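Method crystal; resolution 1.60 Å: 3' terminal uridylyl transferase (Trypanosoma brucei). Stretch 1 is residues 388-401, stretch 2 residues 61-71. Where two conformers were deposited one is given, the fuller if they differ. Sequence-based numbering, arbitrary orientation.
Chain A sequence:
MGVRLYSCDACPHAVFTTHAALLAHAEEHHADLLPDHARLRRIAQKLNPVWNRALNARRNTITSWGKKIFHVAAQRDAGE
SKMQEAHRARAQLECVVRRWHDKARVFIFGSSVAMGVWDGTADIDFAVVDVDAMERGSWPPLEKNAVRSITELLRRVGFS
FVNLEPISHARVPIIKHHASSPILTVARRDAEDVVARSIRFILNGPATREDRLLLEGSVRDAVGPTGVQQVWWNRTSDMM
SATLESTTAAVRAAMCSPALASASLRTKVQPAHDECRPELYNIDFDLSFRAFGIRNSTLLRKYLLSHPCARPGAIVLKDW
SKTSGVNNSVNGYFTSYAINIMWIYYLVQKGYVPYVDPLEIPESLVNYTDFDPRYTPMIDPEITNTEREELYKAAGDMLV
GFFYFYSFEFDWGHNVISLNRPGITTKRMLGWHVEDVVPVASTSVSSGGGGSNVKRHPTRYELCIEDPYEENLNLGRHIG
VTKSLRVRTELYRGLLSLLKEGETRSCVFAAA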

# COMPACT_ATOMS: atom_id res chain seq x y z
N ARG A 388 -23.30 -10.44 13.82
CA ARG A 388 -22.47 -9.26 13.89
C ARG A 388 -21.83 -9.17 15.27
O ARG A 388 -20.64 -8.84 15.37
CB ARG A 388 -23.29 -8.00 13.64
CG ARG A 388 -22.41 -6.83 13.38
CD ARG A 388 -23.10 -5.86 12.40
NE ARG A 388 -23.87 -4.82 13.06
CZ ARG A 388 -25.20 -4.80 13.14
NH1 ARG A 388 -25.91 -5.78 12.60
NH2 ARG A 388 -25.81 -3.80 13.76
N GLU A 389 -22.62 -9.44 16.30
CA GLU A 389 -22.10 -9.43 17.67
C GLU A 389 -20.98 -10.45 17.83
O GLU A 389 -20.00 -10.20 18.54
CB GLU A 389 -23.21 -9.70 18.69
CG GLU A 389 -24.12 -8.50 18.90
CD GLU A 389 -23.35 -7.23 19.24
OE1 GLU A 389 -22.36 -7.31 20.01
OE2 GLU A 389 -23.73 -6.15 18.74
N GLU A 390 -21.13 -11.60 17.17
CA GLU A 390 -20.13 -12.65 17.23
C GLU A 390 -18.86 -12.20 16.54
O GLU A 390 -17.77 -12.50 17.01
CB GLU A 390 -20.66 -13.95 16.63
CG GLU A 390 -21.62 -14.68 17.56
CD GLU A 390 -22.26 -15.91 16.92
OE1 GLU A 390 -23.35 -16.33 17.39
OE2 GLU A 390 -21.67 -16.45 15.96
N LEU A 391 -18.98 -11.45 15.45
CA LEU A 391 -17.77 -10.89 14.82
C LEU A 391 -17.07 -9.89 15.72
O LEU A 391 -15.84 -9.85 15.73
CB LEU A 391 -18.06 -10.22 13.47
CG LEU A 391 -18.49 -11.11 12.33
CD1 LEU A 391 -18.78 -10.24 11.11
CD2 LEU A 391 -17.40 -12.13 12.02
N TYR A 392 -17.83 -9.05 16.43
CA TYR A 392 -17.19 -8.09 17.34
C TYR A 392 -16.42 -8.81 18.43
O TYR A 392 -15.28 -8.46 18.72
CB TYR A 392 -18.24 -7.19 18.02
CG TYR A 392 -18.97 -6.25 17.11
CD1 TYR A 392 -18.55 -6.02 15.81
CD2 TYR A 392 -20.09 -5.57 17.57
CE1 TYR A 392 -19.24 -5.13 14.98
CE2 TYR A 392 -20.77 -4.71 16.77
CZ TYR A 392 -20.34 -4.48 15.48
OH TYR A 392 -21.01 -3.60 14.67
N LYS A 393 -17.03 -9.83 19.00
CA LYS A 393 -16.38 -10.63 20.03
C LYS A 393 -15.08 -11.26 19.50
O LYS A 393 -14.05 -11.25 20.18
CB LYS A 393 -17.35 -11.71 20.53
CG LYS A 393 -16.69 -12.68 21.47
CD LYS A 393 -17.67 -13.65 22.10
CE LYS A 393 -16.92 -14.70 22.91
NZ LYS A 393 -17.83 -15.38 23.86
N ALA A 394 -15.14 -11.82 18.29
CA ALA A 394 -13.98 -12.47 17.69
C ALA A 394 -12.89 -11.47 17.39
O ALA A 394 -11.72 -11.72 17.67
CB ALA A 394 -14.38 -13.18 16.38
N ALA A 395 -13.25 -10.33 16.80
CA ALA A 395 -12.25 -9.30 16.48
C ALA A 395 -11.51 -8.82 17.73
O ALA A 395 -10.26 -8.67 17.72
CB ALA A 395 -12.90 -8.12 15.76
N GLY A 396 -12.25 -8.55 18.79
CA GLY A 396 -11.61 -8.15 20.03
C GLY A 396 -10.69 -9.24 20.57
O GLY A 396 -9.55 -8.97 20.97
N ASP A 397 -11.18 -10.48 20.58
CA ASP A 397 -10.37 -11.60 21.06
C ASP A 397 -9.08 -11.73 20.25
O ASP A 397 -7.99 -12.00 20.79
CB ASP A 397 -11.11 -12.92 20.84
CG ASP A 397 -12.20 -13.18 21.84
OD1 ASP A 397 -12.27 -12.50 22.90
OD2 ASP A 397 -13.01 -14.10 21.56
N MET A 398 -9.21 -11.59 18.94
CA MET A 398 -8.06 -11.77 18.05
C MET A 398 -7.02 -10.67 18.21
O MET A 398 -5.82 -10.93 18.20
CB MET A 398 -8.54 -11.85 16.61
CG MET A 398 -9.31 -13.13 16.41
SD MET A 398 -10.28 -13.13 14.87
CE MET A 398 -8.99 -13.30 13.63
N LEU A 399 -7.49 -9.44 18.38
CA LEU A 399 -6.56 -8.33 18.55
C LEU A 399 -5.84 -8.38 19.90
O LEU A 399 -4.62 -8.21 19.97
CB LEU A 399 -7.24 -6.97 18.35
CG LEU A 399 -6.22 -5.85 18.18
CD1 LEU A 399 -5.46 -5.99 16.87
CD2 LEU A 399 -6.91 -4.46 18.27
N VAL A 400 -6.57 -8.65 20.97
CA VAL A 400 -5.93 -8.83 22.27
C VAL A 400 -4.92 -9.98 22.19
O VAL A 400 -3.80 -9.91 22.69
CB VAL A 400 -6.99 -9.15 23.34
CG1 VAL A 400 -6.31 -9.59 24.66
CG2 VAL A 400 -7.81 -7.95 23.55
N GLY A 401 -5.32 -11.03 21.48
CA GLY A 401 -4.48 -12.20 21.33
C GLY A 401 -3.20 -11.91 20.56
O GLY A 401 -2.17 -12.53 20.85
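Stretch 2 61-71: TITSWGKKIFH

Residues 61-71 form a continuous α-helix that crosses the helix of residues 388-401 almost at right angles: the N-to-C directions enclose 101°, and the axes approach to 6.7 Å. So close a crossing rests on a glycine in each helix. G396 and G66 face each other with CA atoms 4.0 Å apart, and the backbones meet through two CA-H...O contacts, G66 CA to Y392 O at 3.2 Å and G396 CA to I62 O at 3.5 Å. A side chain at either position would strike the opposing backbone, since an ideal CB would lie 1.7 Å from Y392 O at G66 and 2.1 Å from I62 O at G396.

Apolar side chains close around this crossing. I62 points toward stretch 1, its CG2 lying 3.4 Å from G396 C and 4.0 Å from V400 CG2. One turn beyond G66, I69 places CD1 3.6 Å from L399 CD2, while F70 CE1 packs 3.8 Å from A395 CB and 3.9 Å from L391 CB. The F70 ring also meets that of Y392 obliquely, with centroids 5.8 Å apart and planes at 47°.

Farther out, K67 covers one face of the Y392 ring: its CA stands 3.7 Å from the ring centroid, nearly along the ring normal, and its CB is 3.7 Å from Y392 CD2. The extended lysine chain then leads away from stretch 1. T63 sits beside K393, with OG1 3.7 Å from K393 CA.

No direct hydrogen bond joins the helices; at the polar edge, water links them instead. One water lies 3.0 Å from T63 OG1 and donates to D397 OD1 at 2.8 Å; a second donates to K67 O at 2.9 Å and is hydrogen-bonded to Y392 OH at 3.2 Å. The whole contact buries 670 Å², both sides summed.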

# COMPACT_ATOMS: atom_id res chain seq x y z
N THR A 61 -15.46 -5.52 27.72
CA THR A 61 -14.57 -4.49 27.20
C THR A 61 -13.91 -4.97 25.92
O THR A 61 -13.78 -4.21 24.95
CB THR A 61 -13.49 -4.11 28.26
OG1 THR A 61 -14.14 -3.42 29.33
CG2 THR A 61 -12.41 -3.21 27.61
N ILE A 62 -13.50 -6.23 25.90
CA ILE A 62 -12.83 -6.77 24.73
C ILE A 62 -13.80 -6.81 23.53
O ILE A 62 -13.45 -6.42 22.42
CB ILE A 62 -12.22 -8.16 25.05
CG1 ILE A 62 -11.12 -7.99 26.10
CG2 ILE A 62 -11.68 -8.82 23.79
CD1 ILE A 62 -10.66 -9.29 26.73
N THR A 63 -15.05 -7.18 23.79
CA THR A 63 -16.06 -7.11 22.74
C THR A 63 -16.32 -5.69 22.25
O THR A 63 -16.51 -5.45 21.06
CB THR A 63 -17.32 -7.82 23.21
OG1 THR A 63 -16.98 -9.21 23.38
CG2 THR A 63 -18.46 -7.68 22.20
N SER A 64 -16.33 -4.74 23.18
CA SER A 64 -16.47 -3.34 22.83
C SER A 64 -15.33 -2.92 21.92
O SER A 64 -15.54 -2.19 20.95
CB SER A 64 -16.52 -2.46 24.09
OG SER A 64 -16.67 -1.09 23.75
N TRP A 65 -14.11 -3.41 22.20
CA TRP A 65 -12.99 -3.09 21.32
C TRP A 65 -13.22 -3.70 19.93
O TRP A 65 -12.95 -3.06 18.92
CB TRP A 65 -11.63 -3.50 21.91
CG TRP A 65 -11.07 -2.47 22.92
CD1 TRP A 65 -10.93 -2.62 24.27
CD2 TRP A 65 -10.54 -1.17 22.61
NE1 TRP A 65 -10.37 -1.49 24.82
CE2 TRP A 65 -10.11 -0.59 23.82
CE3 TRP A 65 -10.37 -0.45 21.42
CZ2 TRP A 65 -9.55 0.69 23.88
CZ3 TRP A 65 -9.81 0.82 21.48
CH2 TRP A 65 -9.41 1.37 22.70
N GLY A 66 -13.81 -4.90 19.84
CA GLY A 66 -14.16 -5.44 18.53
C GLY A 66 -15.16 -4.60 17.74
O GLY A 66 -15.05 -4.48 16.52
N LYS A 67 -16.13 -4.03 18.42
CA LYS A 67 -17.05 -3.11 17.75
C LYS A 67 -16.30 -1.90 17.21
O LYS A 67 -16.55 -1.44 16.09
CB LYS A 67 -18.15 -2.70 18.72
CG LYS A 67 -19.17 -1.71 18.16
CD LYS A 67 -20.41 -1.59 19.07
CE LYS A 67 -21.32 -0.46 18.54
NZ LYS A 67 -22.52 -0.22 19.41
N LYS A 68 -15.38 -1.37 18.01
CA LYS A 68 -14.56 -0.24 17.55
C LYS A 68 -13.68 -0.58 16.38
O LYS A 68 -13.51 0.24 15.46
CB LYS A 68 -13.70 0.29 18.71
CG LYS A 68 -14.48 0.95 19.81
CD LYS A 68 -13.52 1.37 20.93
CE LYS A 68 -14.25 1.48 22.26
NZ LYS A 68 -15.50 2.25 22.12
N ILE A 69 -13.10 -1.79 16.39
CA ILE A 69 -12.29 -2.29 15.29
C ILE A 69 -13.09 -2.32 13.99
O ILE A 69 -12.62 -1.83 12.95
CB ILE A 69 -11.77 -3.71 15.62
CG1 ILE A 69 -10.71 -3.60 16.72
CG2 ILE A 69 -11.15 -4.37 14.38
CD1 ILE A 69 -10.44 -4.92 17.47
N PHE A 70 -14.32 -2.83 14.05
CA PHE A 70 -15.13 -2.86 12.84
C PHE A 70 -15.55 -1.46 12.39
O PHE A 70 -15.70 -1.22 11.19
CB PHE A 70 -16.36 -3.79 12.98
CG PHE A 70 -16.09 -5.19 12.52
CD1 PHE A 70 -15.59 -6.14 13.40
CD2 PHE A 70 -16.29 -5.54 11.19
CE1 PHE A 70 -15.31 -7.43 12.97
CE2 PHE A 70 -16.00 -6.83 10.75
CZ PHE A 70 -15.53 -7.77 11.64
N HIS A 71 -15.70 -0.52 13.33
CA HIS A 71 -16.05 0.85 12.95
C HIS A 71 -14.90 1.51 12.20
O HIS A 71 -15.12 2.16 11.17
CB HIS A 71 -16.45 1.68 14.18
CG HIS A 71 -16.89 3.07 13.84
ND1 HIS A 71 -18.21 3.39 13.58
CD2 HIS A 71 -16.19 4.21 13.67
CE1 HIS A 71 -18.29 4.67 13.28
NE2 HIS A 71 -17.08 5.20 13.33
O HOH W 1 -14.37 -10.67 23.35
O HOH W 2 -18.95 -1.20 14.50